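PDB 1XV5: DNA alpha-glucosyltransferase from Enterobacteria phage T4, which belongs to the GT-B clan of glycosyltransferases and is built from two Rossmann-like halves, each carrying a seven-stranded parallel sheet. Local coordinates for residues D180-R185 / K377-L382; S186-D191 / M281-S286; I195-N200 / S366-Y371; I319-K324 / G345-D350. One frame throughout, in Å; residues are numbered along the deposited sequence.

Overall arrangement
Followed from the N terminus, the chain first builds one parallel sheet, and all four contacts come after it. Helix 181-188 opens contact 1 and, at its far end, contact 2; the run into strand 199-203 then opens contact 3. Contact 2 closes first, at helix 278-286, and therefore crosses contact 3. Contact 4 is local, opening and closing at strands 319-323 and 347-349. Helix 368-386 closes contact 3 near its start and contact 1 further along. Contact 4 is thus nested within contact 3, and contacts 2 and 3 within contact 1. Together they tie helices 181-188, 278-286 and 368-386 to the second parallel sheet.

Contact 1 (D180-R185 / K377-L382); sequences DIVKVR and KAYEFL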
# COMPACT_ATOMS: atom_id res chain seq x y z
N ASP A 180 0.41 -12.07 -0.65
CA ASP A 180 0.11 -13.48 -0.48
C ASP A 180 -0.81 -13.50 0.74
O ASP A 180 -0.36 -13.57 1.88
CB ASP A 180 1.38 -14.29 -0.17
CG ASP A 180 1.12 -15.79 -0.15
OD1 ASP A 180 -0.03 -16.18 0.12
OD2 ASP A 180 2.07 -16.56 -0.39
N ILE A 181 -2.11 -13.42 0.47
CA ILE A 181 -3.12 -13.40 1.51
C ILE A 181 -3.21 -14.73 2.27
O ILE A 181 -3.48 -14.76 3.47
CB ILE A 181 -4.48 -13.03 0.89
CG1 ILE A 181 -4.44 -11.55 0.48
CG2 ILE A 181 -5.62 -13.32 1.86
CD1 ILE A 181 -5.59 -11.10 -0.39
N VAL A 182 -2.96 -15.83 1.56
CA VAL A 182 -3.00 -17.15 2.16
C VAL A 182 -1.90 -17.26 3.23
O VAL A 182 -2.14 -17.75 4.33
CB VAL A 182 -2.76 -18.24 1.10
CG1 VAL A 182 -2.75 -19.62 1.75
CG2 VAL A 182 -3.83 -18.16 0.03
N LYS A 183 -0.70 -16.79 2.89
CA LYS A 183 0.42 -16.84 3.81
C LYS A 183 0.16 -16.09 5.11
O LYS A 183 0.50 -16.57 6.19
CB LYS A 183 1.68 -16.30 3.13
CG LYS A 183 2.94 -16.45 3.98
CD LYS A 183 4.19 -16.18 3.17
CE LYS A 183 4.29 -17.13 1.98
NZ LYS A 183 4.15 -18.55 2.40
N VAL A 184 -0.45 -14.91 5.01
CA VAL A 184 -0.75 -14.13 6.20
C VAL A 184 -1.76 -14.88 7.07
O VAL A 184 -1.61 -14.96 8.28
CB VAL A 184 -1.31 -12.73 5.84
CG1 VAL A 184 -1.84 -12.04 7.09
CG2 VAL A 184 -0.20 -11.90 5.21
N ARG A 185 -2.80 -15.44 6.45
CA ARG A 185 -3.78 -16.18 7.24
C ARG A 185 -3.15 -17.38 7.93
O ARG A 185 -3.42 -17.65 9.10
CB ARG A 185 -4.95 -16.68 6.39
CG ARG A 185 -5.85 -17.61 7.20
CD ARG A 185 -7.16 -17.98 6.51
NE ARG A 185 -7.99 -18.78 7.42
CZ ARG A 185 -9.30 -18.95 7.28
NH1 ARG A 185 -9.94 -18.38 6.26
NH2 ARG A 185 -9.98 -19.67 8.17
N LYS A 377 -16.02 -14.95 4.87
CA LYS A 377 -16.43 -14.38 3.59
C LYS A 377 -15.47 -13.29 3.14
O LYS A 377 -15.08 -13.23 1.97
CB LYS A 377 -17.85 -13.81 3.67
CG LYS A 377 -18.94 -14.88 3.65
CD LYS A 377 -20.34 -14.29 3.54
CE LYS A 377 -20.74 -13.53 4.79
NZ LYS A 377 -22.18 -13.15 4.75
N ALA A 378 -15.07 -12.42 4.07
CA ALA A 378 -14.15 -11.33 3.75
C ALA A 378 -12.81 -11.86 3.28
O ALA A 378 -12.25 -11.38 2.30
CB ALA A 378 -13.96 -10.43 4.96
N TYR A 379 -12.29 -12.85 4.00
CA TYR A 379 -11.02 -13.45 3.62
C TYR A 379 -11.08 -14.01 2.21
O TYR A 379 -10.19 -13.73 1.40
CB TYR A 379 -10.65 -14.57 4.60
CG TYR A 379 -9.48 -15.41 4.13
CD1 TYR A 379 -9.70 -16.62 3.47
CD2 TYR A 379 -8.16 -14.98 4.29
CE1 TYR A 379 -8.64 -17.39 2.99
CE2 TYR A 379 -7.09 -15.74 3.82
CZ TYR A 379 -7.34 -16.94 3.16
OH TYR A 379 -6.29 -17.69 2.68
N GLU A 380 -12.11 -14.79 1.90
CA GLU A 380 -12.23 -15.37 0.57
C GLU A 380 -12.41 -14.31 -0.51
O GLU A 380 -11.83 -14.41 -1.59
CB GLU A 380 -13.41 -16.35 0.52
CG GLU A 380 -13.61 -16.99 -0.86
CD GLU A 380 -12.42 -17.84 -1.29
OE1 GLU A 380 -12.33 -18.17 -2.49
OE2 GLU A 380 -11.59 -18.19 -0.43
N PHE A 381 -13.21 -13.29 -0.22
CA PHE A 381 -13.45 -12.22 -1.18
C PHE A 381 -12.16 -11.48 -1.53
O PHE A 381 -11.85 -11.25 -2.70
CB PHE A 381 -14.46 -11.23 -0.63
CG PHE A 381 -14.81 -10.12 -1.58
CD1 PHE A 381 -15.61 -10.37 -2.69
CD2 PHE A 381 -14.35 -8.82 -1.37
CE1 PHE A 381 -15.95 -9.34 -3.58
CE2 PHE A 381 -14.68 -7.79 -2.24
CZ PHE A 381 -15.49 -8.05 -3.35
N LEU A 382 -11.42 -11.08 -0.50
CA LEU A 382 -10.18 -10.35 -0.71
C LEU A 382 -9.13 -11.23 -1.38
O LEU A 382 -8.33 -10.75 -2.18
CB LEU A 382 -9.68 -9.79 0.62
CG LEU A 382 -10.64 -8.75 1.22
CD1 LEU A 382 -10.15 -8.33 2.60
CD2 LEU A 382 -10.75 -7.55 0.29
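Ile181 faces Leu382 where helix segments 181-185 and 377-382 pass each other nearly antiparallel, their axes 11.0 Å apart at an angle of 150°. That spacing is wide enough for a large side chain to fill, and Tyr379 fills it. Its CG is anti to the backbone N (chi1 168°), and the ring beyond is met by three residues of the other helix. Arg185 lies over one face, its side chain crossing the tyrosine at about a right angle: CD sits 3.6 Å from the centroid of the Tyr379 ring in a CH-pi contact, and CZ, 4.7 Å from the same centroid, adds a cation-pi interaction. The guanidinium does not lie flat on the ring but stands on edge, the planes 86° apart, with NH1 3.3 Å from Tyr379 CD1. A salt bridge to Glu376 and a cation-pi contact with Trp189 give the charge further partners. Ile181 approaches the ring obliquely, CG2 3.4 Å from Tyr379 CE2, while its CD1 touches the backbone at Leu382 O. At the edge of the ring, Val182 CA lies 3.4 Å from Tyr379 OH. Asp180 caps the first of these helices, its OD1 accepting from Lys183 N at 2.9 Å from above the carboxylate plane. Around this pair, Ile181 and Val184 rest on Ala315 of helix 308-316, whereas Phe381 stacks with Phe332 and touches Ile346, so helix 368-386 is wedged between helix 181-188 and the approach to strand 347-349.

Contact 2 (S186-D191 / M281-S286); sequences STYWKD and MLERMS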
# COMPACT_ATOMS: atom_id res chain seq x y z
N SER A 186 -2.30 -18.11 7.20
CA SER A 186 -1.67 -19.30 7.76
C SER A 186 -0.70 -18.98 8.89
O SER A 186 -0.20 -19.89 9.55
CB SER A 186 -0.95 -20.07 6.65
OG SER A 186 0.18 -19.37 6.18
N THR A 187 -0.47 -17.69 9.12
CA THR A 187 0.45 -17.26 10.17
C THR A 187 -0.20 -16.49 11.32
O THR A 187 0.28 -16.56 12.45
CB THR A 187 1.57 -16.36 9.57
OG1 THR A 187 2.34 -17.12 8.63
CG2 THR A 187 2.50 -15.85 10.67
N TYR A 188 -1.29 -15.78 11.05
CA TYR A 188 -1.92 -14.97 12.09
C TYR A 188 -3.36 -15.24 12.49
O TYR A 188 -3.79 -14.77 13.54
CB TYR A 188 -1.81 -13.48 11.72
CG TYR A 188 -0.39 -13.01 11.56
CD1 TYR A 188 0.23 -13.02 10.31
CD2 TYR A 188 0.35 -12.61 12.66
CE1 TYR A 188 1.55 -12.64 10.16
CE2 TYR A 188 1.69 -12.24 12.53
CZ TYR A 188 2.28 -12.25 11.28
OH TYR A 188 3.60 -11.89 11.14
N TRP A 189 -4.10 -15.97 11.68
CA TRP A 189 -5.51 -16.24 11.98
C TRP A 189 -5.71 -16.80 13.39
O TRP A 189 -5.05 -17.76 13.79
CB TRP A 189 -6.09 -17.20 10.94
CG TRP A 189 -7.59 -17.15 10.82
CD1 TRP A 189 -8.50 -17.86 11.55
CD2 TRP A 189 -8.34 -16.38 9.87
NE1 TRP A 189 -9.77 -17.58 11.11
CE2 TRP A 189 -9.71 -16.68 10.08
CE3 TRP A 189 -8.00 -15.47 8.86
CZ2 TRP A 189 -10.73 -16.10 9.32
CZ3 TRP A 189 -9.02 -14.89 8.10
CH2 TRP A 189 -10.37 -15.21 8.34
N LYS A 190 -6.64 -16.20 14.12
CA LYS A 190 -6.93 -16.62 15.49
C LYS A 190 -8.32 -17.23 15.59
O LYS A 190 -9.19 -16.96 14.76
CB LYS A 190 -6.88 -15.42 16.44
CG LYS A 190 -5.54 -14.71 16.52
CD LYS A 190 -4.51 -15.55 17.25
CE LYS A 190 -3.18 -14.81 17.38
NZ LYS A 190 -2.57 -14.52 16.06
N ASP A 191 -8.53 -18.06 16.61
CA ASP A 191 -9.85 -18.65 16.82
C ASP A 191 -10.67 -17.47 17.33
O ASP A 191 -10.13 -16.59 18.01
CB ASP A 191 -9.78 -19.75 17.88
CG ASP A 191 -11.12 -20.44 18.09
OD1 ASP A 191 -11.94 -19.95 18.90
OD2 ASP A 191 -11.37 -21.47 17.42
N MET A 281 1.91 -5.75 14.10
CA MET A 281 0.58 -5.19 13.90
C MET A 281 -0.38 -6.31 13.52
O MET A 281 -1.49 -6.39 14.04
CB MET A 281 0.62 -4.13 12.80
CG MET A 281 -0.74 -3.52 12.45
SD MET A 281 -1.77 -4.57 11.38
CE MET A 281 -0.92 -4.33 9.81
N LEU A 282 0.04 -7.19 12.60
CA LEU A 282 -0.82 -8.29 12.18
C LEU A 282 -1.22 -9.16 13.37
O LEU A 282 -2.36 -9.63 13.45
CB LEU A 282 -0.12 -9.15 11.12
CG LEU A 282 0.12 -8.47 9.76
CD1 LEU A 282 0.90 -9.39 8.85
CD2 LEU A 282 -1.23 -8.11 9.12
N GLU A 283 -0.30 -9.37 14.30
CA GLU A 283 -0.59 -10.17 15.49
C GLU A 283 -1.64 -9.44 16.33
O GLU A 283 -2.63 -10.04 16.76
CB GLU A 283 0.69 -10.40 16.29
CG GLU A 283 0.53 -11.21 17.57
CD GLU A 283 -0.06 -12.59 17.35
OE1 GLU A 283 0.19 -13.20 16.29
OE2 GLU A 283 -0.78 -13.08 18.25
N ARG A 284 -1.43 -8.15 16.57
CA ARG A 284 -2.38 -7.36 17.36
C ARG A 284 -3.74 -7.29 16.68
O ARG A 284 -4.79 -7.41 17.34
CB ARG A 284 -1.86 -5.93 17.58
CG ARG A 284 -0.69 -5.81 18.54
CD ARG A 284 -0.36 -4.34 18.82
NE ARG A 284 0.21 -3.65 17.67
CZ ARG A 284 1.51 -3.61 17.38
NH1 ARG A 284 2.38 -4.24 18.16
NH2 ARG A 284 1.93 -2.93 16.32
N MET A 285 -3.73 -7.09 15.37
CA MET A 285 -4.97 -6.98 14.60
C MET A 285 -5.76 -8.28 14.59
O MET A 285 -6.99 -8.26 14.65
CB MET A 285 -4.66 -6.55 13.17
CG MET A 285 -5.89 -6.25 12.32
SD MET A 285 -6.80 -4.78 12.88
CE MET A 285 -5.74 -3.45 12.24
N SER A 286 -5.05 -9.41 14.53
CA SER A 286 -5.70 -10.71 14.50
C SER A 286 -6.50 -10.98 15.77
O SER A 286 -7.36 -11.86 15.80
CB SER A 286 -4.67 -11.83 14.30
OG SER A 286 -3.87 -11.99 15.47
O HOH W 1 -7.83 -13.69 13.59
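Lys190 NZ is gripped by three oxygens: Tyr188 O of its own segment at 2.8 Å, and across the contact Ser286 OG at 2.9 Å and Glu283 OE1 at 3.1 Å, the last a salt bridge. The lysine chain is bent to get there, and its final turn (chi4 -63°) swings NZ into the group of acceptors. Glu283 OE1 is met from above the carboxylate plane. Ser286 OG hands the bonding on, donating to Glu283 O one helical turn back at 2.6 Å, which fixes the hydroxyl as an acceptor toward the lysine. This cluster joins the C-terminal end of helix 181-188, which the chain leaves at Trp189, to helix 278-286 of the second Rossmann-like half, where Met281 touches the bound UDP. Beside the charges lies an apolar layer. Leu282 CB sits over the centre of the Tyr188 ring, 3.6 Å from the centroid in a CH-pi contact, and Leu282 CD1 lies against Tyr188 CE1; Thr187 CG2 covers the opposite face near the rim. Glu283 OE1 approaches the edge of the same ring near Tyr188 CD2. A water accepts from Lys190 N at 2.8 Å and lies 2.9 Å from Ser286 O.

Contact 3 (I195-N200 / S366-Y371); sequences INMNIN and SDRALY
The methyl group of Met197 is held between two flat groups of the helix segment 368-371, the ring of Tyr371 and the guanidinium of Arg368. Met197 CE stands over the centre of the Tyr371 ring, 3.5 Å from the centroid, as a CH-pi contact; SD comes in obliquely, 4.0 Å from the same centroid, completing a Met-aromatic pair. Arg368 NH1 approaches to 3.4 Å of Met197 CE, and Met197 CG lies over the guanidinium face near its rim. The arginine chain is bent at chi2 (-85°), which sets CD; at its far end NH1 donates to a lone pair of Ile195 O at 3.1 Å in a fairly straight bond (156°), the oxygen tilted a little out of the guanidinium plane. Ile195 also meets the ring, its CD1 approaching obliquely to 3.6 Å from Tyr371 CE2. Met197 lies in a type I turn from Asn196 to Ile199 that leads into strand 199-203 of the second parallel sheet, overlaid by an Asx turn in which Asn196 OD1 accepts from Asn198 N. Across the contact helix 368-386 begins, with Asp367 OD2 at its N-cap accepting weak bonds from Ala369 N and Leu370 N. The hydroxyl of Tyr371 bonds to Gly289 O of strand 288-293. A water accepts from Met197 N at 3.0 Å and, weakly, from Arg368 NH2.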
# COMPACT_ATOMS: atom_id res chain seq x y z
N ILE A 195 -10.37 -13.35 20.17
CA ILE A 195 -10.54 -11.97 19.73
C ILE A 195 -11.28 -11.05 20.71
O ILE A 195 -12.35 -11.40 21.21
CB ILE A 195 -11.27 -11.94 18.37
CG1 ILE A 195 -10.41 -12.64 17.31
CG2 ILE A 195 -11.55 -10.50 17.95
CD1 ILE A 195 -11.07 -12.76 15.96
N ASN A 196 -10.70 -9.89 20.97
CA ASN A 196 -11.32 -8.91 21.86
C ASN A 196 -12.25 -8.06 21.01
O ASN A 196 -11.81 -7.16 20.30
CB ASN A 196 -10.26 -8.02 22.51
CG ASN A 196 -10.85 -7.11 23.59
OD1 ASN A 196 -12.01 -6.71 23.51
ND2 ASN A 196 -10.04 -6.79 24.60
N MET A 197 -13.54 -8.36 21.07
CA MET A 197 -14.55 -7.66 20.29
C MET A 197 -14.65 -6.15 20.54
O MET A 197 -15.15 -5.42 19.69
CB MET A 197 -15.92 -8.30 20.52
CG MET A 197 -16.02 -9.73 20.03
SD MET A 197 -15.79 -9.86 18.25
CE MET A 197 -15.36 -11.58 18.07
N ASN A 198 -14.18 -5.68 21.69
CA ASN A 198 -14.28 -4.25 21.98
C ASN A 198 -13.14 -3.40 21.44
O ASN A 198 -13.16 -2.18 21.59
CB ASN A 198 -14.42 -4.03 23.49
CG ASN A 198 -15.66 -4.68 24.06
OD1 ASN A 198 -16.69 -4.79 23.38
ND2 ASN A 198 -15.59 -5.10 25.32
N ILE A 199 -12.17 -4.04 20.81
CA ILE A 199 -11.04 -3.31 20.25
C ILE A 199 -11.29 -2.96 18.78
O ILE A 199 -11.60 -3.84 17.97
CB ILE A 199 -9.73 -4.12 20.33
CG1 ILE A 199 -9.47 -4.56 21.77
CG2 ILE A 199 -8.57 -3.30 19.79
CD1 ILE A 199 -9.42 -3.42 22.78
N ASN A 200 -11.15 -1.68 18.46
CA ASN A 200 -11.34 -1.19 17.10
C ASN A 200 -9.99 -0.62 16.71
O ASN A 200 -9.55 0.40 17.25
CB ASN A 200 -12.43 -0.12 17.09
CG ASN A 200 -13.75 -0.65 17.62
OD1 ASN A 200 -14.01 -0.65 18.82
ND2 ASN A 200 -14.59 -1.13 16.71
N SER A 366 -21.83 -9.47 19.05
CA SER A 366 -22.66 -10.28 19.94
C SER A 366 -22.89 -11.72 19.53
O SER A 366 -23.52 -12.48 20.27
CB SER A 366 -24.01 -9.59 20.13
OG SER A 366 -24.73 -9.58 18.91
N ASP A 367 -22.40 -12.11 18.36
CA ASP A 367 -22.61 -13.47 17.87
C ASP A 367 -21.33 -14.00 17.23
O ASP A 367 -21.05 -13.72 16.07
CB ASP A 367 -23.76 -13.45 16.85
CG ASP A 367 -24.11 -14.82 16.32
OD1 ASP A 367 -25.16 -14.93 15.65
OD2 ASP A 367 -23.36 -15.79 16.57
N ARG A 368 -20.57 -14.78 18.00
CA ARG A 368 -19.31 -15.34 17.51
C ARG A 368 -19.46 -16.16 16.23
O ARG A 368 -18.57 -16.14 15.38
CB ARG A 368 -18.68 -16.21 18.61
CG ARG A 368 -18.42 -15.48 19.92
CD ARG A 368 -17.09 -14.73 19.93
NE ARG A 368 -16.97 -13.89 21.13
CZ ARG A 368 -15.86 -13.29 21.54
NH1 ARG A 368 -14.73 -13.43 20.85
NH2 ARG A 368 -15.87 -12.54 22.63
N ALA A 369 -20.57 -16.88 16.09
CA ALA A 369 -20.78 -17.70 14.90
C ALA A 369 -20.95 -16.82 13.66
O ALA A 369 -20.38 -17.11 12.61
CB ALA A 369 -22.01 -18.59 15.07
N LEU A 370 -21.73 -15.75 13.80
CA LEU A 370 -21.95 -14.81 12.72
C LEU A 370 -20.62 -14.15 12.38
O LEU A 370 -20.24 -14.04 11.21
CB LEU A 370 -22.97 -13.75 13.15
CG LEU A 370 -23.24 -12.59 12.18
CD1 LEU A 370 -23.75 -13.12 10.85
CD2 LEU A 370 -24.26 -11.64 12.81
N TYR A 371 -19.92 -13.72 13.42
CA TYR A 371 -18.62 -13.07 13.27
C TYR A 371 -17.72 -13.94 12.40
O TYR A 371 -17.11 -13.47 11.44
CB TYR A 371 -17.97 -12.88 14.65
CG TYR A 371 -16.65 -12.13 14.62
CD1 TYR A 371 -16.60 -10.75 14.86
CD2 TYR A 371 -15.45 -12.79 14.34
CE1 TYR A 371 -15.39 -10.05 14.81
CE2 TYR A 371 -14.24 -12.10 14.28
CZ TYR A 371 -14.22 -10.73 14.52
OH TYR A 371 -13.02 -10.05 14.46
O HOH W 2 -14.45 -9.88 23.46

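Contact 4 (I319-K324 / G345-D350); sequences IPVFWK and GIIWFD
Phe322 and Trp348, on the same face of the sheet, close with Ile346 of the preceding loop into an apolar cluster. Ile346 CG2 sits over the centre of the Trp348 ring system and also touches Phe322 CD2 at 3.8 Å. Phe322 turns its edge toward the tryptophan face in an offset edge-to-face pair, the planes 68° apart, and its CB comes within 3.5 Å of Trp348 CZ3. On the opposite face Val321 packs against Ile347 and, through CG1, against Phe349 CB at 3.9 Å; further along, Trp323 and Phe349 meet rim to rim, Trp323 CZ3 3.7 Å from Phe349 CD1. Between the two faces runs a parallel ladder: Ile347 N donates to Pro320 O and Phe322 N to Ile347 O, both at 2.9 Å, followed by Phe349 N to Phe322 O and Lys324 N to Phe349 O. At the polar edge the extended Lys324 lies side by side with Asp350, its NZ forming a salt bridge with Asp350 OD2 through a weak hydrogen bond of 3.3 Å, while Asp350 OD1 accepts from Asn352 N. Strand 319-323, helix 324-329 and strand 347-349 make a beta-alpha-beta unit, the repeating element of a Rossmann-like domain, and here strand 347-349 forms one edge of the sheet.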
# COMPACT_ATOMS: atom_id res chain seq x y z
N ILE A 319 -12.60 -8.33 11.37
CA ILE A 319 -13.68 -7.93 10.47
C ILE A 319 -13.25 -6.62 9.82
O ILE A 319 -13.00 -5.64 10.52
CB ILE A 319 -15.00 -7.70 11.22
CG1 ILE A 319 -15.59 -9.04 11.66
CG2 ILE A 319 -15.98 -6.94 10.33
CD1 ILE A 319 -15.98 -9.95 10.51
N PRO A 320 -13.15 -6.59 8.49
CA PRO A 320 -12.74 -5.36 7.81
C PRO A 320 -13.83 -4.30 7.74
O PRO A 320 -14.96 -4.59 7.37
CB PRO A 320 -12.35 -5.83 6.41
CG PRO A 320 -12.07 -7.29 6.57
CD PRO A 320 -13.13 -7.73 7.55
N VAL A 321 -13.47 -3.08 8.11
CA VAL A 321 -14.40 -1.96 8.03
C VAL A 321 -13.72 -1.01 7.05
O VAL A 321 -12.71 -0.40 7.38
CB VAL A 321 -14.60 -1.29 9.40
CG1 VAL A 321 -15.55 -0.10 9.26
CG2 VAL A 321 -15.17 -2.31 10.40
N PHE A 322 -14.28 -0.91 5.84
CA PHE A 322 -13.73 -0.05 4.78
C PHE A 322 -14.63 1.14 4.46
O PHE A 322 -15.83 1.12 4.75
CB PHE A 322 -13.55 -0.84 3.47
CG PHE A 322 -12.57 -1.98 3.53
CD1 PHE A 322 -11.67 -2.12 4.58
CD2 PHE A 322 -12.52 -2.91 2.49
CE1 PHE A 322 -10.73 -3.16 4.59
CE2 PHE A 322 -11.59 -3.95 2.48
CZ PHE A 322 -10.69 -4.08 3.54
N TRP A 323 -14.05 2.16 3.83
CA TRP A 323 -14.79 3.35 3.43
C TRP A 323 -15.75 2.97 2.31
O TRP A 323 -15.33 2.48 1.26
CB TRP A 323 -13.80 4.43 2.95
CG TRP A 323 -14.43 5.76 2.67
CD1 TRP A 323 -14.66 6.32 1.45
CD2 TRP A 323 -14.88 6.72 3.64
NE1 TRP A 323 -15.23 7.56 1.59
CE2 TRP A 323 -15.38 7.83 2.92
CE3 TRP A 323 -14.92 6.74 5.04
CZ2 TRP A 323 -15.91 8.96 3.56
CZ3 TRP A 323 -15.45 7.86 5.68
CH2 TRP A 323 -15.93 8.96 4.93
N LYS A 324 -17.04 3.21 2.53
CA LYS A 324 -18.06 2.87 1.54
C LYS A 324 -17.80 3.32 0.10
O LYS A 324 -17.82 2.50 -0.82
CB LYS A 324 -19.42 3.41 2.00
CG LYS A 324 -20.59 2.98 1.12
CD LYS A 324 -21.90 3.58 1.61
CE LYS A 324 -23.08 3.06 0.80
NZ LYS A 324 -24.37 3.69 1.21
N GLY A 345 -18.83 -9.75 3.63
CA GLY A 345 -18.51 -9.78 5.04
C GLY A 345 -17.87 -8.47 5.47
O GLY A 345 -17.73 -8.20 6.66
N ILE A 346 -17.49 -7.65 4.50
CA ILE A 346 -16.87 -6.36 4.79
C ILE A 346 -17.94 -5.38 5.26
O ILE A 346 -19.04 -5.34 4.71
CB ILE A 346 -16.20 -5.77 3.52
CG1 ILE A 346 -15.01 -6.65 3.11
CG2 ILE A 346 -15.77 -4.33 3.79
CD1 ILE A 346 -14.50 -6.38 1.70
N ILE A 347 -17.62 -4.60 6.28
CA ILE A 347 -18.55 -3.59 6.78
C ILE A 347 -18.17 -2.30 6.08
O ILE A 347 -17.05 -1.81 6.23
CB ILE A 347 -18.43 -3.42 8.31
CG1 ILE A 347 -18.90 -4.71 9.00
CG2 ILE A 347 -19.25 -2.21 8.77
CD1 ILE A 347 -18.81 -4.69 10.51
N TRP A 348 -19.09 -1.75 5.29
CA TRP A 348 -18.81 -0.52 4.57
C TRP A 348 -19.18 0.72 5.36
O TRP A 348 -20.35 1.12 5.43
CB TRP A 348 -19.51 -0.53 3.20
CG TRP A 348 -19.07 -1.68 2.33
CD1 TRP A 348 -19.75 -2.84 2.08
CD2 TRP A 348 -17.82 -1.79 1.64
NE1 TRP A 348 -19.00 -3.67 1.28
CE2 TRP A 348 -17.81 -3.05 0.99
CE3 TRP A 348 -16.70 -0.96 1.50
CZ2 TRP A 348 -16.73 -3.49 0.22
CZ3 TRP A 348 -15.62 -1.39 0.73
CH2 TRP A 348 -15.65 -2.65 0.10
N PHE A 349 -18.17 1.31 5.98
CA PHE A 349 -18.30 2.51 6.79
C PHE A 349 -19.00 3.61 6.01
O PHE A 349 -18.52 4.04 4.97
CB PHE A 349 -16.90 2.97 7.22
CG PHE A 349 -16.90 4.08 8.23
CD1 PHE A 349 -17.13 5.40 7.84
CD2 PHE A 349 -16.65 3.81 9.57
CE1 PHE A 349 -17.10 6.44 8.77
CE2 PHE A 349 -16.62 4.84 10.51
CZ PHE A 349 -16.85 6.15 10.11
N ASP A 350 -20.14 4.07 6.52
CA ASP A 350 -20.93 5.10 5.86
C ASP A 350 -20.93 6.37 6.70
O ASP A 350 -21.61 6.44 7.73
CB ASP A 350 -22.36 4.61 5.66
CG ASP A 350 -23.17 5.52 4.75
OD1 ASP A 350 -22.77 6.69 4.57
OD2 ASP A 350 -24.20 5.06 4.21